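Long-range contacts in protein ApaG (Shewanella oneidensis, PDB 1TZA), which is of unknown molecular function but belongs to the ApaG family, whose domain has an immunoglobulin-like beta-sandwich fold: residues T35-L46 against T72-A80; I52-T60 against T87-I95. All blocks are in the same frame, centred on the assembly; numbering follows the deposited sequence.

Interaction 1: T35-L46 against T72-A80; sequences TIINLGEQAAKL and TPTIPPNTA
N38 and I75 face each other where two sheet-to-sheet connections of a beta-sandwich run side by side, and an Asx turn at N38 shapes one of them. Its OD1 accepts from G40 N. With CG trans to the backbone N (chi1 171°), the amide reaches the other connection, and ND2 bonds Q42 O at 3.0 Å, almost in the amide plane. The same nitrogen makes weak, bent hydrogen bonds to I75 O (2.8 Å) and P76 O (2.9 Å); the straighter bond to Q42 O and OD1's bond from G40 N hold the amide's rotation, with the two weak bonds adding to it. Beyond the turn, A44 and I75 form an antiparallel hydrogen-bonded pair, I75 N meeting A44 O at 2.7 Å, and L46 N continues the pairing to P73 O. I75 lays CG2 on N38 CB, while its CD1 meets I36 CG2 at 3.5 Å, the two side chains crossing nearly at right angles; Y81 borders this group. P77 covers the turn, its CB 3.2 Å from G40 O and its CG against Q42 N. K45, fully extended, runs over T74 OG1 and brings CE to 3.5 Å from T72 OG1. Paired connections carrying the chain between facing sheets are consistent with an immunoglobulin-like sandwich.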
loop_
_atom_site.group_PDB
_atom_site.type_symbol
_atom_site.label_atom_id
_atom_site.label_comp_id
_atom_site.label_asym_id
_atom_site.label_seq_id
_atom_site.Cartn_x
_atom_site.Cartn_y
_atom_site.Cartn_z
ATOM N N THR A 35 11.184 -9.845 4.721
ATOM C CA THR A 35 12.479 -9.771 5.383
ATOM C C THR A 35 13.309 -10.833 4.691
ATOM O O THR A 35 12.932 -12.008 4.658
ATOM C CB THR A 35 12.395 -10.089 6.885
ATOM O OG1 THR A 35 11.600 -9.089 7.541
ATOM C CG2 THR A 35 13.800 -10.099 7.507
ATOM N N ILE A 36 14.424 -10.404 4.115
ATOM C CA ILE A 36 15.320 -11.282 3.391
ATOM C C ILE A 36 16.638 -11.361 4.152
ATOM O O ILE A 36 17.439 -10.424 4.143
ATOM C CB ILE A 36 15.527 -10.732 1.976
ATOM C CG1 ILE A 36 14.165 -10.635 1.279
ATOM C CG2 ILE A 36 16.450 -11.623 1.191
ATOM C CD1 ILE A 36 14.076 -9.545 0.236
ATOM N N ILE A 37 16.849 -12.486 4.825
ATOM C CA ILE A 37 18.050 -12.693 5.625
ATOM C C ILE A 37 19.143 -13.442 4.876
ATOM O O ILE A 37 18.912 -14.524 4.325
ATOM C CB ILE A 37 17.723 -13.482 6.907
ATOM C CG1 ILE A 37 16.500 -12.875 7.595
ATOM C CG2 ILE A 37 18.909 -13.448 7.864
ATOM C CD1 ILE A 37 16.007 -13.692 8.770
ATOM N N ASN A 38 20.335 -12.854 4.850
ATOM C CA ASN A 38 21.469 -13.484 4.194
ATOM C C ASN A 38 22.337 -14.133 5.261
ATOM O O ASN A 38 23.119 -13.463 5.942
ATOM C CB ASN A 38 22.273 -12.453 3.407
ATOM C CG ASN A 38 23.573 -13.010 2.878
ATOM O OD1 ASN A 38 23.668 -14.188 2.538
ATOM N ND2 ASN A 38 24.582 -12.157 2.789
ATOM N N LEU A 39 22.176 -15.446 5.403
ATOM C CA LEU A 39 22.917 -16.225 6.380
ATOM C C LEU A 39 24.235 -16.713 5.781
ATOM O O LEU A 39 25.008 -17.411 6.442
ATOM C CB LEU A 39 22.070 -17.416 6.835
ATOM C CG LEU A 39 20.726 -17.056 7.477
ATOM C CD1 LEU A 39 19.911 -18.309 7.733
ATOM C CD2 LEU A 39 20.975 -16.305 8.779
ATOM N N GLY A 40 24.487 -16.336 4.529
ATOM C CA GLY A 40 25.712 -16.741 3.861
ATOM C C GLY A 40 26.953 -16.062 4.416
ATOM O O GLY A 40 26.865 -15.166 5.255
ATOM N N GLU A 41 28.119 -16.489 3.949
ATOM C CA GLU A 41 29.374 -15.910 4.409
ATOM C C GLU A 41 29.849 -14.895 3.378
ATOM O O GLU A 41 30.979 -14.418 3.427
ATOM C CB GLU A 41 30.429 -17.010 4.581
ATOM C CG GLU A 41 31.340 -17.224 3.366
ATOM C CD GLU A 41 30.622 -17.769 2.136
ATOM O OE1 GLU A 41 31.284 -17.903 1.083
ATOM O OE2 GLU A 41 29.409 -18.068 2.216
ATOM N N GLN A 42 28.962 -14.561 2.451
ATOM C CA GLN A 42 29.279 -13.636 1.372
ATOM C C GLN A 42 28.062 -12.772 1.037
ATOM O O GLN A 42 26.925 -13.206 1.202
ATOM C CB GLN A 42 29.718 -14.468 0.170
ATOM C CG GLN A 42 29.816 -13.779 -1.167
ATOM C CD GLN A 42 30.300 -14.759 -2.232
ATOM O OE1 GLN A 42 29.865 -15.917 -2.266
ATOM N NE2 GLN A 42 31.203 -14.304 -3.101
ATOM N N ALA A 43 28.301 -11.547 0.578
ATOM C CA ALA A 43 27.207 -10.642 0.241
ATOM C C ALA A 43 26.354 -11.195 -0.897
ATOM O O ALA A 43 26.855 -11.903 -1.772
ATOM C CB ALA A 43 27.756 -9.264 -0.135
ATOM N N ALA A 44 25.065 -10.870 -0.869
ATOM C CA ALA A 44 24.123 -11.318 -1.893
ATOM C C ALA A 44 23.265 -10.140 -2.352
ATOM O O ALA A 44 22.709 -9.400 -1.532
ATOM C CB ALA A 44 23.240 -12.433 -1.347
ATOM N N LYS A 45 23.165 -9.977 -3.665
ATOM C CA LYS A 45 22.403 -8.891 -4.248
ATOM C C LYS A 45 21.110 -9.373 -4.890
ATOM O O LYS A 45 21.116 -10.277 -5.734
ATOM C CB LYS A 45 23.264 -8.179 -5.285
ATOM C CG LYS A 45 22.638 -6.964 -5.931
ATOM C CD LYS A 45 23.622 -6.378 -6.927
ATOM C CE LYS A 45 23.055 -5.179 -7.630
ATOM N NZ LYS A 45 24.002 -4.686 -8.664
ATOM N N LEU A 46 20.002 -8.760 -4.483
ATOM C CA LEU A 46 18.685 -9.106 -5.017
ATOM C C LEU A 46 18.481 -8.365 -6.336
ATOM O O LEU A 46 18.300 -7.151 -6.347
ATOM C CB LEU A 46 17.601 -8.711 -4.006
ATOM C CG LEU A 46 16.176 -9.217 -4.245
ATOM C CD1 LEU A 46 15.361 -9.091 -2.957
ATOM C CD2 LEU A 46 15.544 -8.442 -5.388
ATOM N N THR A 72 17.813 -2.748 -6.116
ATOM C CA THR A 72 18.429 -4.062 -6.189
ATOM C C THR A 72 19.423 -3.972 -5.029
ATOM O O THR A 72 20.597 -3.642 -5.223
ATOM C CB THR A 72 19.190 -4.243 -7.540
ATOM O OG1 THR A 72 20.183 -3.221 -7.680
ATOM C CG2 THR A 72 18.228 -4.145 -8.715
ATOM N N PRO A 73 18.959 -4.252 -3.801
ATOM C CA PRO A 73 19.793 -4.186 -2.597
ATOM C C PRO A 73 20.848 -5.271 -2.415
ATOM O O PRO A 73 20.652 -6.432 -2.786
ATOM C CB PRO A 73 18.758 -4.204 -1.481
ATOM C CG PRO A 73 17.755 -5.196 -2.018
ATOM C CD PRO A 73 17.619 -4.774 -3.476
ATOM N N THR A 74 21.986 -4.879 -1.853
ATOM C CA THR A 74 23.051 -5.834 -1.586
ATOM C C THR A 74 22.946 -6.125 -0.095
ATOM O O THR A 74 22.997 -5.222 0.739
ATOM C CB THR A 74 24.438 -5.258 -1.947
ATOM O OG1 THR A 74 24.516 -5.078 -3.370
ATOM C CG2 THR A 74 25.554 -6.210 -1.505
ATOM N N ILE A 75 22.748 -7.395 0.227
ATOM C CA ILE A 75 22.605 -7.821 1.612
ATOM C C ILE A 75 23.887 -8.516 2.040
ATOM O O ILE A 75 24.195 -9.617 1.568
ATOM C CB ILE A 75 21.434 -8.811 1.760
ATOM C CG1 ILE A 75 20.215 -8.281 1.004
ATOM C CG2 ILE A 75 21.099 -9.004 3.217
ATOM C CD1 ILE A 75 19.107 -9.295 0.847
ATOM N N PRO A 76 24.655 -7.887 2.942
ATOM C CA PRO A 76 25.901 -8.526 3.381
ATOM C C PRO A 76 25.606 -9.719 4.294
ATOM O O PRO A 76 24.455 -9.951 4.673
ATOM C CB PRO A 76 26.633 -7.387 4.094
ATOM C CG PRO A 76 25.519 -6.631 4.723
ATOM C CD PRO A 76 24.451 -6.596 3.623
ATOM N N PRO A 77 26.636 -10.496 4.652
ATOM C CA PRO A 77 26.417 -11.654 5.528
ATOM C C PRO A 77 25.756 -11.260 6.850
ATOM O O PRO A 77 25.869 -10.118 7.291
ATOM C CB PRO A 77 27.828 -12.200 5.731
ATOM C CG PRO A 77 28.502 -11.862 4.425
ATOM C CD PRO A 77 28.035 -10.445 4.185
ATOM N N ASN A 78 25.053 -12.200 7.471
ATOM C CA ASN A 78 24.409 -11.934 8.754
ATOM C C ASN A 78 23.618 -10.616 8.778
ATOM O O ASN A 78 23.699 -9.855 9.747
ATOM C CB ASN A 78 25.468 -11.885 9.859
ATOM C CG ASN A 78 24.900 -12.205 11.227
ATOM O OD1 ASN A 78 25.241 -11.563 12.225
ATOM N ND2 ASN A 78 24.037 -13.219 11.284
ATOM N N THR A 79 22.859 -10.339 7.723
ATOM C CA THR A 79 22.072 -9.108 7.681
ATOM C C THR A 79 20.679 -9.408 7.167
ATOM O O THR A 79 20.508 -10.259 6.303
ATOM C CB THR A 79 22.714 -8.039 6.762
ATOM O OG1 THR A 79 24.060 -7.786 7.188
ATOM C CG2 THR A 79 21.919 -6.737 6.820
ATOM N N ALA A 80 19.693 -8.704 7.712
ATOM C CA ALA A 80 18.300 -8.873 7.332
ATOM C C ALA A 80 17.787 -7.607 6.669
ATOM O O ALA A 80 17.659 -6.581 7.327
ATOM C CB ALA A 80 17.467 -9.171 8.565
#

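Interaction 2: I52-T60 against T87-I95; sequences IITDANGKT and TVLDTPFGI
Two carboxylates meet almost directly: D55 OD2 lies 2.7 Å from D90 OD1, the groups turned 40° to each other. They come from the type I turn D55-G58 and from the loop between strands 79-89 and 93-104, at one end of the beta-sandwich. K59, whose folded chain brings NZ to 3.3 Å from D90 OD2, nearly in line with the C-O bond, forms a salt bridge there. D55 is held from within its own turn. Its CG sits between backbone N and carbonyl carbon (chi1 67°), which turns OD1 back to the backbone N-H groups of N57 and K59, as in an Asx turn; N57 N at 2.8 Å and K59 N at 3.0 Å reach that oxygen from opposite faces of the carboxylate. T91 rises against D55 CB and A56, and its hydroxyl donates to F93 O.

Below this polar end, strands 52-55 and 93-95 pair antiparallel: T54 N bonds I95 O at 2.9 Å and I95 N returns to T54 O at 2.8 Å. G94 stands beside D55 in the next, non-hydrogen-bonded pair, where the lack of a side chain lets its backbone pass close to T54 O. On the inner side I53 CG2 packs on L89 CD2 at 3.7 Å, joining the two sheets, with M96 alongside I53 and L119 alongside L89. At the outer edge, A56 CB touches the rim of the F93 ring near its plane, 4.3 Å from CD2.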
loop_
_atom_site.group_PDB
_atom_site.type_symbol
_atom_site.label_atom_id
_atom_site.label_comp_id
_atom_site.label_asym_id
_atom_site.label_seq_id
_atom_site.Cartn_x
_atom_site.Cartn_y
_atom_site.Cartn_z
ATOM N N ILE A 52 3.623 -14.723 -7.997
ATOM C CA ILE A 52 2.471 -15.448 -8.506
ATOM C C ILE A 52 1.425 -15.110 -7.457
ATOM O O ILE A 52 1.546 -15.480 -6.292
ATOM C CB ILE A 52 2.698 -16.977 -8.570
ATOM C CG1 ILE A 52 3.622 -17.318 -9.744
ATOM C CG2 ILE A 52 1.365 -17.706 -8.738
ATOM C CD1 ILE A 52 5.074 -17.011 -9.487
ATOM N N ILE A 53 0.413 -14.373 -7.878
ATOM C CA ILE A 53 -0.644 -13.930 -6.995
ATOM C C ILE A 53 -1.953 -14.594 -7.392
ATOM O O ILE A 53 -2.360 -14.537 -8.554
ATOM C CB ILE A 53 -0.766 -12.392 -7.079
ATOM C CG1 ILE A 53 0.622 -11.773 -6.831
ATOM C CG2 ILE A 53 -1.788 -11.883 -6.076
ATOM C CD1 ILE A 53 0.707 -10.288 -7.127
ATOM N N THR A 54 -2.608 -15.218 -6.416
ATOM C CA THR A 54 -3.856 -15.926 -6.652
ATOM C C THR A 54 -4.993 -15.466 -5.749
ATOM O O THR A 54 -4.822 -15.384 -4.532
ATOM C CB THR A 54 -3.646 -17.436 -6.435
ATOM O OG1 THR A 54 -2.505 -17.865 -7.192
ATOM C CG2 THR A 54 -4.872 -18.224 -6.879
ATOM N N ASP A 55 -6.152 -15.161 -6.341
ATOM C CA ASP A 55 -7.301 -14.744 -5.542
ATOM C C ASP A 55 -8.028 -16.006 -5.069
ATOM O O ASP A 55 -7.646 -17.120 -5.434
ATOM C CB ASP A 55 -8.252 -13.818 -6.331
ATOM C CG ASP A 55 -8.958 -14.515 -7.499
ATOM O OD1 ASP A 55 -8.971 -15.762 -7.561
ATOM O OD2 ASP A 55 -9.523 -13.798 -8.358
ATOM N N ALA A 56 -9.067 -15.836 -4.262
ATOM C CA ALA A 56 -9.809 -16.968 -3.722
ATOM C C ALA A 56 -10.320 -17.968 -4.758
ATOM O O ALA A 56 -10.557 -19.123 -4.424
ATOM C CB ALA A 56 -10.977 -16.460 -2.865
ATOM N N ASN A 57 -10.467 -17.533 -6.009
ATOM C CA ASN A 57 -10.980 -18.390 -7.079
ATOM C C ASN A 57 -9.932 -19.025 -7.968
ATOM O O ASN A 57 -10.265 -19.643 -8.976
ATOM C CB ASN A 57 -11.945 -17.600 -7.957
ATOM C CG ASN A 57 -13.239 -17.284 -7.247
ATOM O OD1 ASN A 57 -13.694 -16.134 -7.231
ATOM N ND2 ASN A 57 -13.847 -18.308 -6.650
ATOM N N GLY A 58 -8.666 -18.868 -7.617
ATOM C CA GLY A 58 -7.618 -19.448 -8.439
ATOM C C GLY A 58 -7.173 -18.566 -9.595
ATOM O O GLY A 58 -6.248 -18.920 -10.325
ATOM N N LYS A 59 -7.829 -17.422 -9.770
ATOM C CA LYS A 59 -7.468 -16.500 -10.844
ATOM C C LYS A 59 -6.124 -15.900 -10.456
ATOM O O LYS A 59 -6.011 -15.210 -9.443
ATOM C CB LYS A 59 -8.529 -15.410 -10.978
ATOM C CG LYS A 59 -8.774 -14.971 -12.411
ATOM C CD LYS A 59 -7.902 -13.795 -12.817
ATOM C CE LYS A 59 -8.334 -12.539 -12.081
ATOM N NZ LYS A 59 -9.814 -12.377 -12.140
ATOM N N THR A 60 -5.099 -16.165 -11.256
ATOM C CA THR A 60 -3.774 -15.672 -10.926
ATOM C C THR A 60 -3.226 -14.563 -11.808
ATOM O O THR A 60 -3.610 -14.416 -12.968
ATOM C CB THR A 60 -2.742 -16.813 -10.944
ATOM O OG1 THR A 60 -2.448 -17.155 -12.298
ATOM C CG2 THR A 60 -3.284 -18.049 -10.232
ATOM N N THR A 87 -0.405 -5.126 -2.681
ATOM C CA THR A 87 -1.114 -5.616 -3.847
ATOM C C THR A 87 -2.606 -5.491 -3.615
ATOM O O THR A 87 -3.057 -5.459 -2.469
ATOM C CB THR A 87 -0.785 -7.091 -4.126
ATOM O OG1 THR A 87 -1.356 -7.469 -5.383
ATOM C CG2 THR A 87 -1.360 -7.980 -3.035
ATOM N N VAL A 88 -3.366 -5.421 -4.707
ATOM C CA VAL A 88 -4.819 -5.305 -4.636
ATOM C C VAL A 88 -5.477 -6.581 -5.151
ATOM O O VAL A 88 -5.235 -6.984 -6.282
ATOM C CB VAL A 88 -5.331 -4.124 -5.494
ATOM C CG1 VAL A 88 -6.856 -4.146 -5.545
ATOM C CG2 VAL A 88 -4.851 -2.808 -4.915
ATOM N N LEU A 89 -6.306 -7.220 -4.330
ATOM C CA LEU A 89 -6.983 -8.443 -4.764
ATOM C C LEU A 89 -8.451 -8.189 -5.052
ATOM O O LEU A 89 -9.040 -7.269 -4.491
ATOM C CB LEU A 89 -6.902 -9.530 -3.696
ATOM C CG LEU A 89 -5.570 -10.211 -3.416
ATOM C CD1 LEU A 89 -5.804 -11.300 -2.368
ATOM C CD2 LEU A 89 -4.997 -10.808 -4.699
ATOM N N ASP A 90 -9.041 -9.011 -5.916
ATOM C CA ASP A 90 -10.461 -8.868 -6.215
ATOM C C ASP A 90 -11.298 -9.706 -5.248
ATOM O O ASP A 90 -12.525 -9.723 -5.337
ATOM C CB ASP A 90 -10.779 -9.243 -7.676
ATOM C CG ASP A 90 -10.250 -10.610 -8.066
ATOM O OD1 ASP A 90 -10.018 -11.458 -7.175
ATOM O OD2 ASP A 90 -10.078 -10.841 -9.279
ATOM N N THR A 91 -10.627 -10.403 -4.331
ATOM C CA THR A 91 -11.293 -11.215 -3.294
ATOM C C THR A 91 -10.611 -10.924 -1.953
ATOM O O THR A 91 -9.443 -10.566 -1.925
ATOM C CB THR A 91 -11.197 -12.748 -3.582
ATOM O OG1 THR A 91 -9.823 -13.120 -3.777
ATOM C CG2 THR A 91 -12.012 -13.117 -4.823
ATOM N N PRO A 92 -11.341 -11.057 -0.831
ATOM C CA PRO A 92 -10.769 -10.796 0.495
ATOM C C PRO A 92 -9.745 -11.824 0.963
ATOM O O PRO A 92 -9.172 -11.700 2.051
ATOM C CB PRO A 92 -12.001 -10.747 1.401
ATOM C CG PRO A 92 -12.947 -11.691 0.731
ATOM C CD PRO A 92 -12.788 -11.322 -0.728
ATOM N N PHE A 93 -9.524 -12.846 0.146
ATOM C CA PHE A 93 -8.546 -13.873 0.467
ATOM C C PHE A 93 -7.761 -14.218 -0.777
ATOM O O PHE A 93 -8.301 -14.191 -1.882
ATOM C CB PHE A 93 -9.206 -15.150 0.975
ATOM C CG PHE A 93 -8.231 -16.282 1.168
ATOM C CD1 PHE A 93 -7.347 -16.277 2.244
ATOM C CD2 PHE A 93 -8.161 -17.328 0.251
ATOM C CE1 PHE A 93 -6.405 -17.304 2.403
ATOM C CE2 PHE A 93 -7.228 -18.352 0.397
ATOM C CZ PHE A 93 -6.346 -18.341 1.476
ATOM N N GLY A 94 -6.492 -14.556 -0.586
ATOM C CA GLY A 94 -5.639 -14.913 -1.701
ATOM C C GLY A 94 -4.300 -15.410 -1.197
ATOM O O GLY A 94 -4.027 -15.372 0.007
ATOM N N ILE A 95 -3.460 -15.857 -2.123
ATOM C CA ILE A 95 -2.139 -16.379 -1.792
ATOM C C ILE A 95 -1.038 -15.809 -2.699
ATOM O O ILE A 95 -1.261 -15.508 -3.875
ATOM C CB ILE A 95 -2.115 -17.921 -1.927
ATOM C CG1 ILE A 95 -3.160 -18.540 -1.002
ATOM C CG2 ILE A 95 -0.745 -18.457 -1.594
ATOM C CD1 ILE A 95 -2.944 -18.239 0.458
#

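In the fold
The two interactions lie on opposite sides of the chain's centre, their own centres 30 Å apart and their nearest atoms about 14 Å apart, without touching. Their segments alternate along the chain: 35-46, 52-60, 72-80, then 87-95. Strands 44-55 and 79-89 run through both, each contributing one end to interaction 1 and the other to interaction 2. The two strands belong to different sheets: interaction 1 joins the sheets through the connections themselves, with I36 and N38 against I75, whereas in interaction 2 strands 44-55 and 79-89 touch directly. V88, within segment 87-95, packs on V88 of the second subunit; no other chain touches interaction 1.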